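Hypothetical protein ypmQ (Bacillus subtilis, PDB 1XZO) is needed for inserting copper into the active site of cytochrome c oxidase and may also take part in copper homeostasis or redox signalling. Local coordinates at residues 16-21 and 113-118; 54-59 and 99-104; 150-155 and 164-169. All blocks are in the same frame, centred on the assembly; numbering follows the deposited sequence.

Contact 1 (16-21 and 113-118); sequences FTFQNQ and EEFALK. With CD (cadmium ion), chain E; CA (calcium ion), chain G.
Phe16, Phe18 and Phe115 form an aromatic cluster in which a small β-hairpin, strands 17-19 and 25-27, is fastened to helix 109-120. The helix contributes one ring and the hairpin side two, and no hydrogen bond crosses between the segments, so apolar contact, almost all of it between rings, carries the packing. Phe115 reaches the strand because its CG stands anti to the backbone N (chi1 169°), which sends the ring outward from the helix. CE1 of Phe115 lies 3.5 Å from CD1 of Phe16, and CZ of Phe115 is 3.6 Å from CD1 of Phe16. These two rings meet obliquely, with their planes at 71°. Phe18 behaves differently: it offers its edge to one face of Phe115 in an edge-to-face pair, the planes at 74° and CE1 of Phe18 4.2 Å from CE2 of Phe115. Phe16 and Phe18 also meet each other, for CD2 of Phe16 lies 3.4 Å above the plane of Phe18, toward its rim. Leu104 of strand 101-104 touches both Phe16 and Phe18, while Phe75 meets Phe115. An alanine in place of Phe115 would probably leave the Phe18 edge without a face to rest on and open a gap beside Phe16. Metals sit at the margins: Thr17 O binds a calcium ion at 2.3 Å, and Glu113, together with Lys125, holds a cadmium ion. The whole illustrates how an aromatic cluster joins a β-hairpin to a helix covering one face of the central sheet in a thioredoxin-like fold.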
loop_
_atom_site.group_PDB
_atom_site.type_symbol
_atom_site.label_atom_id
_atom_site.label_comp_id
_atom_site.label_asym_id
_atom_site.label_seq_id
_atom_site.Cartn_x
_atom_site.Cartn_y
_atom_site.Cartn_z
ATOM N N PHE A 16 9.591 -10.284 -3.142
ATOM C CA PHE A 16 8.866 -10.701 -1.986
ATOM C C PHE A 16 7.721 -11.606 -2.384
ATOM O O PHE A 16 7.222 -11.544 -3.540
ATOM C CB PHE A 16 8.243 -9.514 -1.191
ATOM C CG PHE A 16 7.088 -8.816 -1.885
ATOM C CD1 PHE A 16 7.361 -7.731 -2.699
ATOM C CD2 PHE A 16 5.751 -9.180 -1.660
ATOM C CE1 PHE A 16 6.333 -7.075 -3.365
ATOM C CE2 PHE A 16 4.718 -8.536 -2.310
ATOM C CZ PHE A 16 4.993 -7.444 -3.156
ATOM N N THR A 17 7.409 -12.433 -1.428
ATOM C CA THR A 17 6.164 -13.273 -1.388
ATOM C C THR A 17 5.620 -13.291 -0.025
ATOM O O THR A 17 6.215 -13.754 0.950
ATOM C CB THR A 17 6.322 -14.770 -1.909
ATOM O OG1 THR A 17 6.760 -14.823 -3.224
ATOM C CG2 THR A 17 4.954 -15.403 -1.917
ATOM N N PHE A 18 4.447 -12.624 0.159
ATOM C CA PHE A 18 3.798 -12.475 1.389
ATOM C C PHE A 18 2.417 -13.182 1.206
ATOM O O PHE A 18 2.110 -13.583 0.082
ATOM C CB PHE A 18 3.619 -10.955 1.595
ATOM C CG PHE A 18 4.928 -10.230 1.845
ATOM C CD1 PHE A 18 5.015 -8.836 1.695
ATOM C CD2 PHE A 18 6.068 -10.931 2.310
ATOM C CE1 PHE A 18 6.169 -8.176 1.977
ATOM C CE2 PHE A 18 7.273 -10.245 2.629
ATOM C CZ PHE A 18 7.319 -8.857 2.545
ATOM N N GLN A 19 1.619 -13.217 2.240
ATOM C CA GLN A 19 0.258 -13.804 2.171
ATOM C C GLN A 19 -0.792 -12.730 2.367
ATOM O O GLN A 19 -0.643 -11.883 3.269
ATOM C CB GLN A 19 0.062 -14.904 3.199
ATOM C CG GLN A 19 0.908 -16.155 2.875
ATOM C CD GLN A 19 1.162 -17.034 4.145
ATOM O OE1 GLN A 19 1.131 -16.528 5.291
ATOM N NE2 GLN A 19 1.445 -18.310 3.939
ATOM N N ASN A 20 -1.874 -12.852 1.604
ATOM C CA ASN A 20 -3.015 -11.874 1.761
ATOM C C ASN A 20 -4.014 -12.304 2.827
ATOM O O ASN A 20 -3.798 -13.206 3.670
ATOM C CB ASN A 20 -3.555 -11.510 0.382
ATOM C CG ASN A 20 -4.537 -12.582 -0.148
ATOM O OD1 ASN A 20 -4.799 -13.610 0.546
ATOM N ND2 ASN A 20 -4.971 -12.412 -1.360
ATOM N N GLN A 21 -5.098 -11.494 2.982
ATOM C CA GLN A 21 -6.045 -11.730 4.033
ATOM C C GLN A 21 -6.781 -13.086 3.856
ATOM O O GLN A 21 -7.412 -13.502 4.760
ATOM C CB GLN A 21 -7.154 -10.607 3.966
ATOM C CG GLN A 21 -7.982 -10.512 2.660
ATOM C CD GLN A 21 -7.301 -10.059 1.425
ATOM O OE1 GLN A 21 -7.732 -10.373 0.327
ATOM N NE2 GLN A 21 -6.188 -9.284 1.576
ATOM N N GLU A 113 10.566 -4.604 8.060
ATOM C CA GLU A 113 11.352 -3.385 8.303
ATOM C C GLU A 113 12.393 -3.218 7.213
ATOM O O GLU A 113 12.581 -2.153 6.546
ATOM C CB GLU A 113 11.810 -3.355 9.737
ATOM C CG GLU A 113 10.648 -3.052 10.712
ATOM C CD GLU A 113 11.045 -2.814 12.099
ATOM O OE1 GLU A 113 10.106 -2.620 12.919
ATOM O OE2 GLU A 113 12.263 -2.842 12.370
ATOM N N GLU A 114 13.159 -4.288 6.940
ATOM C CA GLU A 114 14.151 -4.234 5.926
ATOM C C GLU A 114 13.624 -4.108 4.526
ATOM O O GLU A 114 14.157 -3.379 3.701
ATOM C CB GLU A 114 14.940 -5.571 6.020
ATOM C CG GLU A 114 16.084 -5.657 6.924
ATOM C CD GLU A 114 17.192 -6.561 6.289
ATOM O OE1 GLU A 114 17.122 -7.768 6.549
ATOM O OE2 GLU A 114 18.055 -6.070 5.513
ATOM N N PHE A 115 12.466 -4.730 4.228
ATOM C CA PHE A 115 11.857 -4.651 2.918
ATOM C C PHE A 115 11.436 -3.195 2.687
ATOM O O PHE A 115 11.689 -2.705 1.644
ATOM C CB PHE A 115 10.597 -5.564 2.819
ATOM C CG PHE A 115 9.789 -5.360 1.637
ATOM C CD1 PHE A 115 10.097 -5.921 0.453
ATOM C CD2 PHE A 115 8.573 -4.590 1.752
ATOM C CE1 PHE A 115 9.358 -5.694 -0.615
ATOM C CE2 PHE A 115 7.774 -4.505 0.747
ATOM C CZ PHE A 115 8.137 -4.969 -0.507
ATOM N N ALA A 116 10.822 -2.625 3.706
ATOM C CA ALA A 116 10.312 -1.271 3.601
ATOM C C ALA A 116 11.474 -0.266 3.425
ATOM O O ALA A 116 11.321 0.662 2.605
ATOM C CB ALA A 116 9.475 -0.906 4.804
ATOM N N LEU A 117 12.579 -0.440 4.161
ATOM C CA LEU A 117 13.735 0.511 4.027
ATOM C C LEU A 117 14.357 0.417 2.658
ATOM O O LEU A 117 14.607 1.451 1.928
ATOM C CB LEU A 117 14.643 0.184 5.192
ATOM C CG LEU A 117 15.893 0.997 5.588
ATOM C CD1 LEU A 117 16.223 0.747 6.934
ATOM C CD2 LEU A 117 17.061 0.495 4.636
ATOM N N LYS A 118 14.607 -0.796 2.167
ATOM C CA LYS A 118 15.187 -0.956 0.815
ATOM C C LYS A 118 14.347 -0.547 -0.361
ATOM O O LYS A 118 14.791 0.136 -1.238
ATOM C CB LYS A 118 15.699 -2.434 0.579
ATOM C CG LYS A 118 16.684 -2.895 1.692
ATOM C CD LYS A 118 17.337 -4.310 1.327
ATOM C CE LYS A 118 16.981 -5.531 2.273
ATOM N NZ LYS A 118 16.630 -6.943 1.651
HETATM CD CD CD E . 11.455 -2.212 14.592
HETATM CA CA CA G . 7.760 -14.977 2.145
HETATM O O HOH W 1 13.525 -1.089 15.095
HETATM O O HOH W 2 5.917 -16.815 1.585
HETATM O O HOH W 3 10.347 -14.345 2.938
HETATM O O HOH W 4 7.813 -13.478 3.983
#

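Contact 2 (54-59 and 99-104); sequences AHMTDL and DNWDFL. With CD (cadmium ion), chain C; CA (calcium ion), chain I.
With chi1 at -164°, the indole of Trp101 swings out from strand 101-104 toward helix 52-65, and Met56 answers with the same torsion, its CG anti to the backbone N, which lays CG beside CB against the far end of the indole's benzene ring. This is helix-on-sheet packing of the thioredoxin fold, here at an outermost strand of the central sheet. CB of Met56 is 3.6 Å from CH2 of Trp101, and CG of Met56 comes within 3.7 Å of CZ2 of the indole; the two side chains meet obliquely. Thr57 meets the same end of the ring, crossing Trp101 at about a right angle, with its OG1 3.7 Å from CH2 of the indole. That hydroxyl is hydrogen-bonded to Thr53 O one turn earlier, so it meets the ring as a neighbour while its polar demand is met within the helix. The indole is fixed at its other end too, where NE1 is hydrogen-bonded to Ser74 OG on the adjacent strand 71-76. Held between these contacts and the hydrogen bond, the ring is likely to have little freedom to turn, and within its own strand CE1 of Phe103 lies 3.4 Å above one face of Trp101, offset toward the rim.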
loop_
_atom_site.group_PDB
_atom_site.type_symbol
_atom_site.label_atom_id
_atom_site.label_comp_id
_atom_site.label_asym_id
_atom_site.label_seq_id
_atom_site.Cartn_x
_atom_site.Cartn_y
_atom_site.Cartn_z
ATOM N N ALA A 54 -8.665 4.768 5.196
ATOM C CA ALA A 54 -9.787 5.642 4.739
ATOM C C ALA A 54 -9.522 6.400 3.455
ATOM O O ALA A 54 -10.328 6.350 2.526
ATOM C CB ALA A 54 -10.183 6.551 5.814
ATOM N N HIS A 55 -8.363 7.081 3.347
ATOM C CA HIS A 55 -7.933 7.725 2.123
ATOM C C HIS A 55 -7.789 6.819 0.874
ATOM O O HIS A 55 -7.995 7.055 -0.265
ATOM C CB HIS A 55 -6.648 8.575 2.381
ATOM C CG HIS A 55 -6.785 9.685 3.390
ATOM N ND1 HIS A 55 -5.758 10.075 4.230
ATOM C CD2 HIS A 55 -7.847 10.470 3.731
ATOM C CE1 HIS A 55 -6.166 11.056 5.015
ATOM N NE2 HIS A 55 -7.425 11.302 4.720
ATOM N N MET A 56 -7.204 5.575 1.279
ATOM C CA MET A 56 -6.970 4.626 0.225
ATOM C C MET A 56 -8.287 4.099 -0.245
ATOM O O MET A 56 -8.406 3.806 -1.389
ATOM C CB MET A 56 -5.981 3.446 0.625
ATOM C CG MET A 56 -5.515 2.766 -0.668
ATOM S SD MET A 56 -4.452 3.396 -1.738
ATOM C CE MET A 56 -4.678 3.222 -2.906
ATOM N N THR A 57 -9.250 4.032 0.649
ATOM C CA THR A 57 -10.604 3.548 0.302
ATOM C C THR A 57 -11.266 4.539 -0.716
ATOM O O THR A 57 -11.808 4.144 -1.752
ATOM C CB THR A 57 -11.401 3.379 1.547
ATOM O OG1 THR A 57 -10.936 2.232 2.269
ATOM C CG2 THR A 57 -12.880 2.997 1.201
ATOM N N ASP A 58 -11.061 5.834 -0.445
ATOM C CA ASP A 58 -11.694 6.849 -1.277
ATOM C C ASP A 58 -10.855 6.829 -2.591
ATOM O O ASP A 58 -11.375 6.814 -3.675
ATOM C CB ASP A 58 -11.999 8.205 -0.391
ATOM C CG ASP A 58 -13.429 8.112 0.482
ATOM O OD1 ASP A 58 -14.194 7.326 -0.101
ATOM O OD2 ASP A 58 -14.005 8.654 1.639
ATOM N N LEU A 59 -9.538 6.590 -2.564
ATOM C CA LEU A 59 -8.781 6.437 -3.804
ATOM C C LEU A 59 -9.225 5.277 -4.713
ATOM O O LEU A 59 -9.316 5.415 -5.948
ATOM C CB LEU A 59 -7.298 6.338 -3.407
ATOM C CG LEU A 59 -6.201 6.582 -4.390
ATOM C CD1 LEU A 59 -6.473 7.701 -5.422
ATOM C CD2 LEU A 59 -4.921 6.852 -3.548
ATOM N N ASP A 99 -11.480 -6.786 -4.486
ATOM C CA ASP A 99 -11.252 -7.068 -5.886
ATOM C C ASP A 99 -9.895 -6.695 -6.495
ATOM O O ASP A 99 -9.377 -7.430 -7.314
ATOM C CB ASP A 99 -12.355 -6.471 -6.718
ATOM C CG ASP A 99 -13.704 -7.094 -6.442
ATOM O OD1 ASP A 99 -13.843 -8.066 -5.647
ATOM O OD2 ASP A 99 -14.686 -6.607 -6.978
ATOM N N ASN A 100 -9.308 -5.547 -6.101
ATOM C CA ASN A 100 -7.977 -5.139 -6.582
ATOM C C ASN A 100 -7.165 -4.586 -5.423
ATOM O O ASN A 100 -6.322 -3.694 -5.579
ATOM C CB ASN A 100 -8.056 -4.112 -7.668
ATOM C CG ASN A 100 -8.721 -2.802 -7.201
ATOM O OD1 ASN A 100 -9.463 -2.800 -6.191
ATOM N ND2 ASN A 100 -8.420 -1.708 -7.892
ATOM N N TRP A 101 -7.447 -5.089 -4.245
ATOM C CA TRP A 101 -6.715 -4.718 -3.037
ATOM C C TRP A 101 -6.394 -5.959 -2.226
ATOM O O TRP A 101 -7.302 -6.743 -1.858
ATOM C CB TRP A 101 -7.582 -3.771 -2.206
ATOM C CG TRP A 101 -6.969 -2.966 -1.132
ATOM C CD1 TRP A 101 -5.753 -3.148 -0.495
ATOM C CD2 TRP A 101 -7.494 -1.738 -0.593
ATOM N NE1 TRP A 101 -5.563 -2.177 0.451
ATOM C CE2 TRP A 101 -6.623 -1.308 0.416
ATOM C CE3 TRP A 101 -8.697 -1.014 -0.793
ATOM C CZ2 TRP A 101 -6.832 -0.155 1.128
ATOM C CZ3 TRP A 101 -8.909 0.090 -0.052
ATOM C CH2 TRP A 101 -8.009 0.528 0.864
ATOM N N ASP A 102 -5.099 -6.126 -1.922
ATOM C CA ASP A 102 -4.653 -7.115 -0.924
ATOM C C ASP A 102 -3.984 -6.532 0.295
ATOM O O ASP A 102 -3.145 -5.593 0.188
ATOM C CB ASP A 102 -3.626 -8.068 -1.626
ATOM C CG ASP A 102 -4.259 -8.848 -2.745
ATOM O OD1 ASP A 102 -4.212 -8.366 -3.886
ATOM O OD2 ASP A 102 -4.912 -9.930 -2.542
ATOM N N PHE A 103 -4.357 -7.034 1.451
ATOM C CA PHE A 103 -3.730 -6.743 2.678
ATOM C C PHE A 103 -2.784 -7.881 2.994
ATOM O O PHE A 103 -3.228 -8.994 3.017
ATOM C CB PHE A 103 -4.651 -6.614 3.851
ATOM C CG PHE A 103 -5.548 -5.332 3.739
ATOM C CD1 PHE A 103 -6.513 -5.246 2.762
ATOM C CD2 PHE A 103 -5.347 -4.273 4.584
ATOM C CE1 PHE A 103 -7.295 -4.084 2.655
ATOM C CE2 PHE A 103 -6.142 -3.081 4.462
ATOM C CZ PHE A 103 -7.105 -3.001 3.540
ATOM N N LEU A 104 -1.524 -7.557 3.249
ATOM C CA LEU A 104 -0.439 -8.628 3.311
ATOM C C LEU A 104 0.136 -8.800 4.690
ATOM O O LEU A 104 0.268 -7.882 5.500
ATOM C CB LEU A 104 0.693 -8.275 2.355
ATOM C CG LEU A 104 0.386 -8.220 0.867
ATOM C CD1 LEU A 104 1.551 -8.051 -0.027
ATOM C CD2 LEU A 104 -0.521 -9.386 0.311
HETATM CD CD CD C . -8.577 13.183 5.111
HETATM CA CA CA I . -13.884 8.807 3.225
HETATM O O HOH W 5 -13.096 6.661 3.205
HETATM O O HOH W 6 -8.449 13.080 6.291
HETATM O O HOH W 7 -10.944 12.548 5.643
HETATM O O HOH W 8 -11.496 9.623 4.418
#

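Contact 3 (150-155 and 164-169). With CD (cadmium ion), chain F.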
loop_
_atom_site.group_PDB
_atom_site.type_symbol
_atom_site.label_atom_id
_atom_site.label_comp_id
_atom_site.label_asym_id
_atom_site.label_seq_id
_atom_site.Cartn_x
_atom_site.Cartn_y
_atom_site.Cartn_z
ATOM N N LYS A 150 6.755 7.358 -7.474
ATOM C CA LYS A 150 6.277 8.504 -6.728
ATOM C C LYS A 150 5.813 8.126 -5.347
ATOM O O LYS A 150 5.351 6.980 -5.103
ATOM C CB LYS A 150 5.125 9.212 -7.532
ATOM C CG LYS A 150 5.371 10.684 -7.773
ATOM C CD LYS A 150 5.958 10.924 -9.159
ATOM C CE LYS A 150 7.064 11.975 -9.133
ATOM N NZ LYS A 150 6.595 13.381 -8.818
ATOM N N ASP A 151 5.869 9.106 -4.438
ATOM C CA ASP A 151 5.300 9.036 -3.122
ATOM C C ASP A 151 4.378 10.237 -2.890
ATOM O O ASP A 151 4.502 11.293 -3.573
ATOM C CB ASP A 151 6.312 8.981 -2.004
ATOM C CG ASP A 151 7.205 10.215 -1.903
ATOM O OD1 ASP A 151 7.749 10.705 -2.917
ATOM O OD2 ASP A 151 7.372 10.787 -0.823
ATOM N N TYR A 152 3.425 10.014 -2.001
ATOM C CA TYR A 152 2.419 11.009 -1.682
ATOM C C TYR A 152 2.048 10.915 -0.256
ATOM O O TYR A 152 2.244 9.893 0.430
ATOM C CB TYR A 152 1.189 10.808 -2.539
ATOM C CG TYR A 152 1.384 10.496 -3.955
ATOM C CD1 TYR A 152 1.502 11.470 -4.931
ATOM C CD2 TYR A 152 1.497 9.154 -4.391
ATOM C CE1 TYR A 152 1.561 11.165 -6.222
ATOM C CE2 TYR A 152 1.653 8.855 -5.673
ATOM C CZ TYR A 152 1.690 9.817 -6.617
ATOM O OH TYR A 152 1.865 9.512 -7.904
ATOM N N ASN A 153 1.463 12.016 0.256
ATOM C CA ASN A 153 1.090 12.051 1.647
ATOM C C ASN A 153 -0.221 11.253 1.818
ATOM O O ASN A 153 -1.196 11.551 1.146
ATOM C CB ASN A 153 0.911 13.510 2.059
ATOM C CG ASN A 153 0.907 13.712 3.531
ATOM O OD1 ASN A 153 1.388 14.783 4.012
ATOM N ND2 ASN A 153 0.336 12.802 4.288
ATOM N N GLY A 154 -0.181 10.154 2.589
ATOM C CA GLY A 154 -1.378 9.374 2.923
ATOM C C GLY A 154 -2.054 9.761 4.242
ATOM O O GLY A 154 -3.023 9.178 4.668
ATOM N N VAL A 155 -1.594 10.803 4.891
ATOM C CA VAL A 155 -1.991 11.081 6.251
ATOM C C VAL A 155 -2.963 12.315 6.161
ATOM O O VAL A 155 -3.938 12.354 6.872
ATOM C CB VAL A 155 -0.824 11.558 7.151
ATOM C CG1 VAL A 155 0.184 10.425 7.499
ATOM N N ILE A 164 -4.263 9.789 -9.339
ATOM C CA ILE A 164 -4.951 9.188 -10.456
ATOM C C ILE A 164 -4.294 9.481 -11.813
ATOM O O ILE A 164 -4.208 8.614 -12.703
ATOM C CB ILE A 164 -6.434 9.620 -10.465
ATOM C CG1 ILE A 164 -7.187 8.986 -9.355
ATOM C CG2 ILE A 164 -7.087 9.318 -11.784
ATOM N N SER A 165 -3.809 10.703 -11.992
ATOM C CA SER A 165 -3.226 11.082 -13.249
ATOM C C SER A 165 -1.884 10.291 -13.464
ATOM O O SER A 165 -1.572 9.919 -14.568
ATOM C CB SER A 165 -3.051 12.610 -13.324
ATOM O OG SER A 165 -2.054 12.907 -14.202
ATOM N N ASP A 166 -1.151 10.126 -12.390
ATOM C CA ASP A 166 0.152 9.362 -12.357
ATOM C C ASP A 166 -0.060 7.874 -12.578
ATOM O O ASP A 166 0.743 7.234 -13.296
ATOM C CB ASP A 166 0.869 9.613 -11.071
ATOM C CG ASP A 166 1.389 11.051 -10.994
ATOM O OD1 ASP A 166 1.814 11.497 -9.909
ATOM O OD2 ASP A 166 1.384 11.748 -12.050
ATOM N N VAL A 167 -1.132 7.332 -12.050
ATOM C CA VAL A 167 -1.478 5.913 -12.345
ATOM C C VAL A 167 -1.702 5.755 -13.866
ATOM O O VAL A 167 -1.162 4.866 -14.507
ATOM C CB VAL A 167 -2.691 5.515 -11.588
ATOM C CG1 VAL A 167 -3.320 4.198 -12.139
ATOM C CG2 VAL A 167 -2.410 5.352 -10.130
ATOM N N LYS A 168 -2.527 6.617 -14.464
ATOM C CA LYS A 168 -2.726 6.562 -15.913
ATOM C C LYS A 168 -1.418 6.680 -16.703
ATOM O O LYS A 168 -1.142 5.897 -17.600
ATOM C CB LYS A 168 -3.763 7.642 -16.356
ATOM C CG LYS A 168 -5.191 7.090 -16.382
ATOM C CD LYS A 168 -6.286 8.029 -15.868
ATOM C CE LYS A 168 -6.206 9.434 -16.475
ATOM N NZ LYS A 168 -7.551 10.101 -16.531
ATOM N N SER A 169 -0.592 7.645 -16.374
ATOM C CA SER A 169 0.676 7.806 -17.069
ATOM C C SER A 169 1.675 6.612 -16.872
ATOM O O SER A 169 2.442 6.267 -17.764
ATOM C CB SER A 169 1.351 9.077 -16.610
ATOM O OG SER A 169 2.724 8.821 -16.549
HETATM CD CD CD F . 2.201 13.753 -10.629
HETATM O O HOH W 9 2.140 16.255 -11.242
#
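Asp166 of helix 160-170 meets Tyr152 of strand 147-153 through CB, CG and OD1 of its short side chain, and a cadmium ion shares the meeting. The chain starts at CB, which passes 3.3 Å from the phenolic OH of Tyr152. From there chi1 of -69° sets CG beside the backbone N and anti to the carbonyl carbon, turning the carboxylate toward both the strand and the metal. OD1 does double duty. It binds cadmium at 2.4 Å, and it accepts a hydrogen bond from the Tyr152 hydroxyl, with OH and OD1 2.8 Å apart. The tyrosine uses the anti lone pair of OD1, the one facing away from OD2, and leaves the side shared by the two oxygens to the metal. OD2 completes the bidentate grip at 2.6 Å from cadmium. OD1 also lies close to the plane of the Tyr152 ring, at its edge and 3.7 Å from CE1 of that ring; ring and carboxylate are nearly coplanar, their planes only 28° apart. Held by the metal on one side and the phenol on another, the carboxylate probably has little freedom to rotate, and both would be expected to favour its charged form. Lys150 borders the site more loosely: its CG is 4.2 Å from Asp166 OD1, while its NZ remains 5.3 Å from that oxygen. Lys6, Asp162 and a water complete the cadmium site. The contact thus ties the C-terminal helix to a strand of the central sheet that pairs antiparallel with strand 138-142, whose Leu141 touches both Tyr152 and Asp166, while Ile164 and Val167 turn to Leu63 of helix 52-65.

In the fold
The three contacts occupy both faces of one thioredoxin-like sheet. Contact 1 lies on the side covered by helix 109-120, whereas contacts 2 and 3 belong to the side of helices 52-65 and 160-170. Contacts 1 and 2, their centres about 17 Å apart, are joined by a probable hydrogen bond between Asn20 ND2 and Asp102 OD2 at 2.8 Å. Contacts 2 and 3, centres about 14 Å apart, are linked by another probable one, His55 ND1 to Gly154 O at 2.9 Å. Contacts 1 and 3 do not touch, their nearest atoms being about 11 Å apart. Contact 2 stands off from the probable copper site: the side chain of Thr57 is about 11 Å from that of Cys49, a copper ligand by analogy with relatives.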